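Local coordinates for protein putative hydrolase (Chloroflexus aurantiacus J-10-fl, PDB 3CMN) that probably hydrolyses peptide bonds as a zincin-like metallopeptidase, being so far only a putative hydrolase, crystallised as the apoenzyme, at residues L17-E21 / F94-E98; D78-W82 / Y157-N162. All coordinates share one frame; numbering follows the deposited sequence.

Contact 1 of 2, residues L17-E21 / F94-E98; sequences LIDWE and FRPIE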
loop_
_atom_site.group_PDB
_atom_site.type_symbol
_atom_site.label_atom_id
_atom_site.label_comp_id
_atom_site.label_asym_id
_atom_site.label_seq_id
_atom_site.Cartn_x
_atom_site.Cartn_y
_atom_site.Cartn_z
ATOM N N LEU A 17 -15.009 20.201 13.105
ATOM C CA LEU A 17 -14.614 20.807 11.797
ATOM C C LEU A 17 -15.265 20.090 10.607
ATOM O O LEU A 17 -15.630 20.717 9.601
ATOM C CB LEU A 17 -13.095 20.754 11.628
ATOM C CG LEU A 17 -12.630 21.343 10.296
ATOM C CD1 LEU A 17 -12.860 22.844 10.320
ATOM C CD2 LEU A 17 -11.159 21.042 10.066
ATOM N N ILE A 18 -15.400 18.773 10.724
ATOM C CA ILE A 18 -15.970 17.984 9.644
ATOM C C ILE A 18 -17.139 17.160 10.123
ATOM O O ILE A 18 -17.074 16.534 11.180
ATOM C CB ILE A 18 -14.925 17.019 9.057
ATOM C CG1 ILE A 18 -13.694 17.807 8.616
ATOM C CG2 ILE A 18 -15.531 16.232 7.890
ATOM C CD1 ILE A 18 -12.506 16.944 8.303
ATOM N N ASP A 19 -18.213 17.161 9.348
ATOM C CA ASP A 19 -19.376 16.364 9.698
ATOM C C ASP A 19 -19.161 14.984 9.092
ATOM O O ASP A 19 -19.440 14.757 7.908
ATOM C CB ASP A 19 -20.644 16.983 9.121
ATOM C CG ASP A 19 -21.879 16.200 9.490
ATOM O OD1 ASP A 19 -21.753 14.991 9.760
ATOM O OD2 ASP A 19 -22.970 16.785 9.496
ATOM N N TRP A 20 -18.659 14.068 9.912
ATOM C CA TRP A 20 -18.367 12.722 9.455
ATOM C C TRP A 20 -19.558 11.843 9.114
ATOM O O TRP A 20 -19.400 10.811 8.474
ATOM C CB TRP A 20 -17.457 12.023 10.459
ATOM C CG TRP A 20 -16.071 12.546 10.362
ATOM C CD1 TRP A 20 -15.448 13.405 11.225
ATOM C CD2 TRP A 20 -15.157 12.330 9.281
ATOM N NE1 TRP A 20 -14.206 13.741 10.743
ATOM C CE2 TRP A 20 -14.002 13.097 9.549
ATOM C CE3 TRP A 20 -15.204 11.568 8.107
ATOM C CZ2 TRP A 20 -12.904 13.123 8.688
ATOM C CZ3 TRP A 20 -14.110 11.595 7.251
ATOM C CH2 TRP A 20 -12.978 12.369 7.548
ATOM N N GLU A 21 -20.752 12.236 9.524
ATOM C CA GLU A 21 -21.906 11.429 9.185
ATOM C C GLU A 21 -22.424 11.867 7.827
ATOM O O GLU A 21 -23.098 11.115 7.130
ATOM C CB GLU A 21 -22.964 11.523 10.279
ATOM C CG GLU A 21 -22.860 10.317 11.221
ATOM C CD GLU A 21 -23.465 10.552 12.591
ATOM O OE1 GLU A 21 -24.674 10.864 12.676
ATOM O OE2 GLU A 21 -22.720 10.413 13.587
ATOM N N PHE A 94 -7.490 12.671 10.056
ATOM C CA PHE A 94 -7.783 14.100 10.147
ATOM C C PHE A 94 -7.732 14.648 11.573
ATOM O O PHE A 94 -7.981 15.831 11.785
ATOM C CB PHE A 94 -9.164 14.411 9.552
ATOM C CG PHE A 94 -9.266 14.158 8.075
ATOM C CD1 PHE A 94 -9.614 12.898 7.589
ATOM C CD2 PHE A 94 -9.039 15.186 7.169
ATOM C CE1 PHE A 94 -9.739 12.671 6.223
ATOM C CE2 PHE A 94 -9.160 14.974 5.806
ATOM C CZ PHE A 94 -9.513 13.712 5.331
ATOM N N ARG A 95 -7.426 13.798 12.547
ATOM C CA ARG A 95 -7.348 14.254 13.932
ATOM C C ARG A 95 -6.356 15.405 14.139
ATOM O O ARG A 95 -6.644 16.350 14.869
ATOM C CB ARG A 95 -7.007 13.088 14.865
ATOM C CG ARG A 95 -8.157 12.089 15.010
ATOM C CD ARG A 95 -8.086 11.291 16.307
ATOM N NE ARG A 95 -9.285 10.474 16.487
ATOM C CZ ARG A 95 -9.683 9.965 17.652
ATOM N NH1 ARG A 95 -8.979 10.186 18.760
ATOM N NH2 ARG A 95 -10.786 9.229 17.715
ATOM N N PRO A 96 -5.178 15.344 13.495
ATOM C CA PRO A 96 -4.206 16.430 13.666
ATOM C C PRO A 96 -4.748 17.779 13.193
ATOM O O PRO A 96 -4.303 18.833 13.654
ATOM C CB PRO A 96 -3.015 15.964 12.824
ATOM C CG PRO A 96 -3.100 14.473 12.927
ATOM C CD PRO A 96 -4.580 14.221 12.749
ATOM N N ILE A 97 -5.700 17.744 12.267
ATOM C CA ILE A 97 -6.285 18.966 11.729
ATOM C C ILE A 97 -7.505 19.407 12.531
ATOM O O ILE A 97 -7.741 20.601 12.703
ATOM C CB ILE A 97 -6.701 18.782 10.241
ATOM C CG1 ILE A 97 -5.466 18.531 9.366
ATOM C CG2 ILE A 97 -7.450 20.015 9.750
ATOM C CD1 ILE A 97 -4.430 19.651 9.408
ATOM N N GLU A 98 -8.273 18.446 13.034
ATOM C CA GLU A 98 -9.466 18.773 13.790
ATOM C C GLU A 98 -9.186 19.271 15.200
ATOM O O GLU A 98 -9.991 20.016 15.766
ATOM C CB GLU A 98 -10.403 17.569 13.818
ATOM C CG GLU A 98 -11.163 17.398 12.511
ATOM C CD GLU A 98 -12.244 16.349 12.588
ATOM O OE1 GLU A 98 -11.905 15.153 12.573
ATOM O OE2 GLU A 98 -13.432 16.724 12.671
HETATM O O HOH W 1 -16.363 16.479 13.866
#
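Trp20 and Glu98 meet because both side chains leave their backbones with CG opposite the carbonyl carbon (chi1 -74° and -77°), and Glu98 then runs on extended beyond CG, so that its carboxylate arrives at the pyrrole edge of the indole. Trp20 NE1 donates to Glu98 OE1 at 3.3 Å, a long but fairly straight bond. The acceptor lies close to the indole plane, yet the N-H reaches OE1 from above the carboxylate plane. The other oxygen, Glu98 OE2, takes a weak bond from the backbone N of Ile18 at 3.4 Å, and a water that donates both to Ile18 O and to Glu98 OE2 ties the same carboxylate to the backbone of Ile18 a second time, at its carbonyl oxygen. Further round the indole edge, Trp20 CH2 comes to 3.4 Å from Phe94 CD1, the two rings inclined obliquely with their planes 56° apart. Ile18 CG2 covers one face of the indole near its rim, while Ile18 CD1 touches Phe94 CD2 at 4.0 Å. This is the junction between the start of helix 20-31, where Asp19 is the N-cap and accepts from Glu21 N, and the first turn of helix 95-102, where Phe94 O accepts from both Ile97 N and Glu98 N. Ile127 of helix 120-135 packs against Ile18, Trp20 and Phe94. A leucine in place of Trp20 would probably leave Glu98 OE1 without its indole donor and open a gap beside Phe94 CD1. At the outer end of the contact, Leu17 CB rests against Glu98 CG, and Leu17 CD2 comes to 3.9 Å from Ile97 CG2.

Contact 2 of 2, residues D78-W82 / Y157-N162; sequences DRREW and YFVEPN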
loop_
_atom_site.group_PDB
_atom_site.type_symbol
_atom_site.label_atom_id
_atom_site.label_comp_id
_atom_site.label_asym_id
_atom_site.label_seq_id
_atom_site.Cartn_x
_atom_site.Cartn_y
_atom_site.Cartn_z
ATOM N N ASP A 78 -17.047 -6.011 -0.295
ATOM C CA ASP A 78 -17.739 -5.374 -1.410
ATOM C C ASP A 78 -17.372 -3.928 -1.047
ATOM O O ASP A 78 -16.660 -3.705 -0.058
ATOM C CB ASP A 78 -19.257 -5.574 -1.352
ATOM C CG ASP A 78 -19.908 -4.763 -0.257
ATOM O OD1 ASP A 78 -19.728 -5.105 0.920
ATOM O OD2 ASP A 78 -20.597 -3.766 -0.571
ATOM N N ARG A 79 -17.847 -2.950 -1.810
ATOM C CA ARG A 79 -17.498 -1.556 -1.533
ATOM C C ARG A 79 -18.066 -1.018 -0.225
ATOM O O ARG A 79 -17.443 -0.189 0.432
ATOM C CB ARG A 79 -17.933 -0.664 -2.700
ATOM C CG ARG A 79 -17.211 -1.000 -3.995
ATOM C CD ARG A 79 -17.724 -0.184 -5.154
ATOM N NE ARG A 79 -17.120 -0.629 -6.404
ATOM C CZ ARG A 79 -17.608 -0.350 -7.607
ATOM N NH1 ARG A 79 -18.712 0.371 -7.715
ATOM N NH2 ARG A 79 -16.997 -0.797 -8.689
ATOM N N ARG A 80 -19.243 -1.497 0.157
ATOM C CA ARG A 80 -19.866 -1.047 1.389
ATOM C C ARG A 80 -19.064 -1.538 2.594
ATOM O O ARG A 80 -18.810 -0.784 3.541
ATOM C CB ARG A 80 -21.301 -1.559 1.471
ATOM C CG ARG A 80 -22.033 -1.099 2.710
ATOM C CD ARG A 80 -23.452 -1.611 2.740
ATOM N NE ARG A 80 -24.223 -0.927 3.774
ATOM C CZ ARG A 80 -24.228 -1.255 5.062
ATOM N NH1 ARG A 80 -23.506 -2.278 5.506
ATOM N NH2 ARG A 80 -24.959 -0.543 5.909
ATOM N N GLU A 81 -18.668 -2.804 2.559
ATOM C CA GLU A 81 -17.888 -3.362 3.653
ATOM C C GLU A 81 -16.522 -2.697 3.724
ATOM O O GLU A 81 -15.999 -2.460 4.810
ATOM C CB GLU A 81 -17.744 -4.872 3.495
ATOM C CG GLU A 81 -19.075 -5.604 3.556
ATOM C CD GLU A 81 -18.941 -7.076 3.249
ATOM O OE1 GLU A 81 -18.273 -7.413 2.241
ATOM O OE2 GLU A 81 -19.506 -7.896 4.005
ATOM N N TRP A 82 -15.943 -2.379 2.574
ATOM C CA TRP A 82 -14.652 -1.721 2.598
ATOM C C TRP A 82 -14.784 -0.389 3.342
ATOM O O TRP A 82 -13.930 -0.038 4.160
ATOM C CB TRP A 82 -14.124 -1.478 1.179
ATOM C CG TRP A 82 -12.792 -0.801 1.182
ATOM C CD1 TRP A 82 -11.577 -1.379 1.416
ATOM C CD2 TRP A 82 -12.547 0.603 1.026
ATOM N NE1 TRP A 82 -10.593 -0.420 1.417
ATOM C CE2 TRP A 82 -11.157 0.805 1.183
ATOM C CE3 TRP A 82 -13.366 1.712 0.770
ATOM C CZ2 TRP A 82 -10.564 2.074 1.093
ATOM C CZ3 TRP A 82 -12.782 2.975 0.679
ATOM C CH2 TRP A 82 -11.388 3.143 0.842
ATOM N N TYR A 157 -7.821 -8.553 3.472
ATOM C CA TYR A 157 -9.116 -8.436 2.805
ATOM C C TYR A 157 -8.892 -8.103 1.349
ATOM O O TYR A 157 -7.857 -7.560 0.976
ATOM C CB TYR A 157 -10.032 -7.385 3.472
ATOM C CG TYR A 157 -9.566 -5.934 3.417
ATOM C CD1 TYR A 157 -9.567 -5.217 2.213
ATOM C CD2 TYR A 157 -9.159 -5.269 4.584
ATOM C CE1 TYR A 157 -9.174 -3.871 2.170
ATOM C CE2 TYR A 157 -8.767 -3.917 4.552
ATOM C CZ TYR A 157 -8.774 -3.228 3.345
ATOM O OH TYR A 157 -8.357 -1.911 3.296
ATOM N N PHE A 158 -9.868 -8.458 0.530
ATOM C CA PHE A 158 -9.810 -8.217 -0.898
ATOM C C PHE A 158 -11.161 -7.657 -1.298
ATOM O O PHE A 158 -12.188 -8.203 -0.917
ATOM C CB PHE A 158 -9.543 -9.537 -1.642
ATOM C CG PHE A 158 -8.306 -10.265 -1.162
ATOM C CD1 PHE A 158 -8.340 -11.051 -0.018
ATOM C CD2 PHE A 158 -7.093 -10.124 -1.836
ATOM C CE1 PHE A 158 -7.179 -11.685 0.455
ATOM C CE2 PHE A 158 -5.927 -10.749 -1.375
ATOM C CZ PHE A 158 -5.972 -11.532 -0.225
ATOM N N VAL A 159 -11.159 -6.544 -2.002
ATOM C CA VAL A 159 -12.421 -6.018 -2.508
ATOM C C VAL A 159 -12.756 -6.624 -3.866
ATOM O O VAL A 159 -12.547 -6.003 -4.890
ATOM C CB VAL A 159 -12.392 -4.482 -2.604
ATOM C CG1 VAL A 159 -13.799 -3.934 -2.788
ATOM C CG2 VAL A 159 -11.736 -3.883 -1.370
ATOM N N GLU A 160 -13.169 -7.887 -3.862
ATOM C CA GLU A 160 -13.365 -8.729 -5.035
ATOM C C GLU A 160 -14.097 -7.973 -6.138
ATOM O O GLU A 160 -13.760 -8.205 -7.322
ATOM C CB GLU A 160 -14.128 -10.001 -4.662
ATOM C CG GLU A 160 -13.570 -11.267 -5.293
ATOM C CD GLU A 160 -14.010 -11.442 -6.733
ATOM O OE1 GLU A 160 -15.170 -11.101 -7.045
ATOM O OE2 GLU A 160 -13.195 -11.921 -7.549
ATOM N N PRO A 161 -15.117 -7.177 -5.867
ATOM C CA PRO A 161 -15.833 -6.501 -6.953
ATOM C C PRO A 161 -14.926 -5.676 -7.851
ATOM O O PRO A 161 -15.023 -5.761 -9.073
ATOM C CB PRO A 161 -16.865 -5.649 -6.214
ATOM C CG PRO A 161 -17.172 -6.481 -4.986
ATOM C CD PRO A 161 -15.785 -6.953 -4.568
ATOM N N ASN A 162 -14.044 -4.882 -7.246
ATOM C CA ASN A 162 -13.129 -4.050 -8.026
ATOM C C ASN A 162 -12.044 -4.911 -8.666
ATOM O O ASN A 162 -11.574 -4.618 -9.764
ATOM C CB ASN A 162 -12.496 -2.961 -7.150
ATOM C CG ASN A 162 -13.533 -2.070 -6.490
ATOM O OD1 ASN A 162 -14.725 -2.161 -6.795
ATOM N ND2 ASN A 162 -13.087 -1.208 -5.574
#
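Buried packing of one helix start against a strand-to-helix turn makes this contact: Asp78-Trp82 opens helix 79-92 just after strand 73-76, and Tyr157-Asn162 runs from the parallel neighbour strand 155-158 into helix 160-169. Both segments lie where the chain passes from a strand of the small parallel sheet into a helix. The geometry of Asp78 and Glu81 fits a capping box, though the place of Asp78 OD1 is less certain, and Val159, centre of an inverse gamma turn, is the N-cap residue of the second helix. Val159 CG2 lies 3.7 Å from Trp82 CD1, and Pro161 CG rests on Asp78 CA at 3.8 Å. Tyr157 CE1 comes in at the indole edge, 3.5 Å from Trp82 CD1, with the ring planes 71° apart. Arg79, extended from CG to NE, presents its guanidinium side-on to Asn162. Arg79 NE donates to Asn162 OD1 at 2.9 Å, in the carbonyl plane and on a lone pair; Arg79 NH2 reaches the same oxygen at 3.3 Å from above that plane. Asn162 ND2 donates to Val138 O and Ala135 O, and Arg79 NH1 to Ser31 O. Bonds at both ends fix the amide's flip, and neutral carbonyl oxygens of Asn162 and Ser31 probably stabilise Arg79's positive charge.

Overall arrangement
Helix 79-92 connects the two contacts: it starts in contact 2, and the chain leaving its far end enters 94-98 of contact 1. Their segments alternate along the chain, their centres lie 25 Å apart, and their nearest atoms stay about 11 Å from each other. Helix 120-135 reaches both, with Ile127 at contact 1 and Leu131, Leu134 and Ala135 against Trp82 of contact 2. The centre of contact 1 lies about 23 Å from the centre of the chain, that of contact 2 about 16 Å. Contact 2 adjoins helix 174-193, whose His184, Glu185 and His188 match an HExxH pattern, consistent with the zinc site of a zincin-like peptidase, although no metal is bound there; Phe158 touches Glu185.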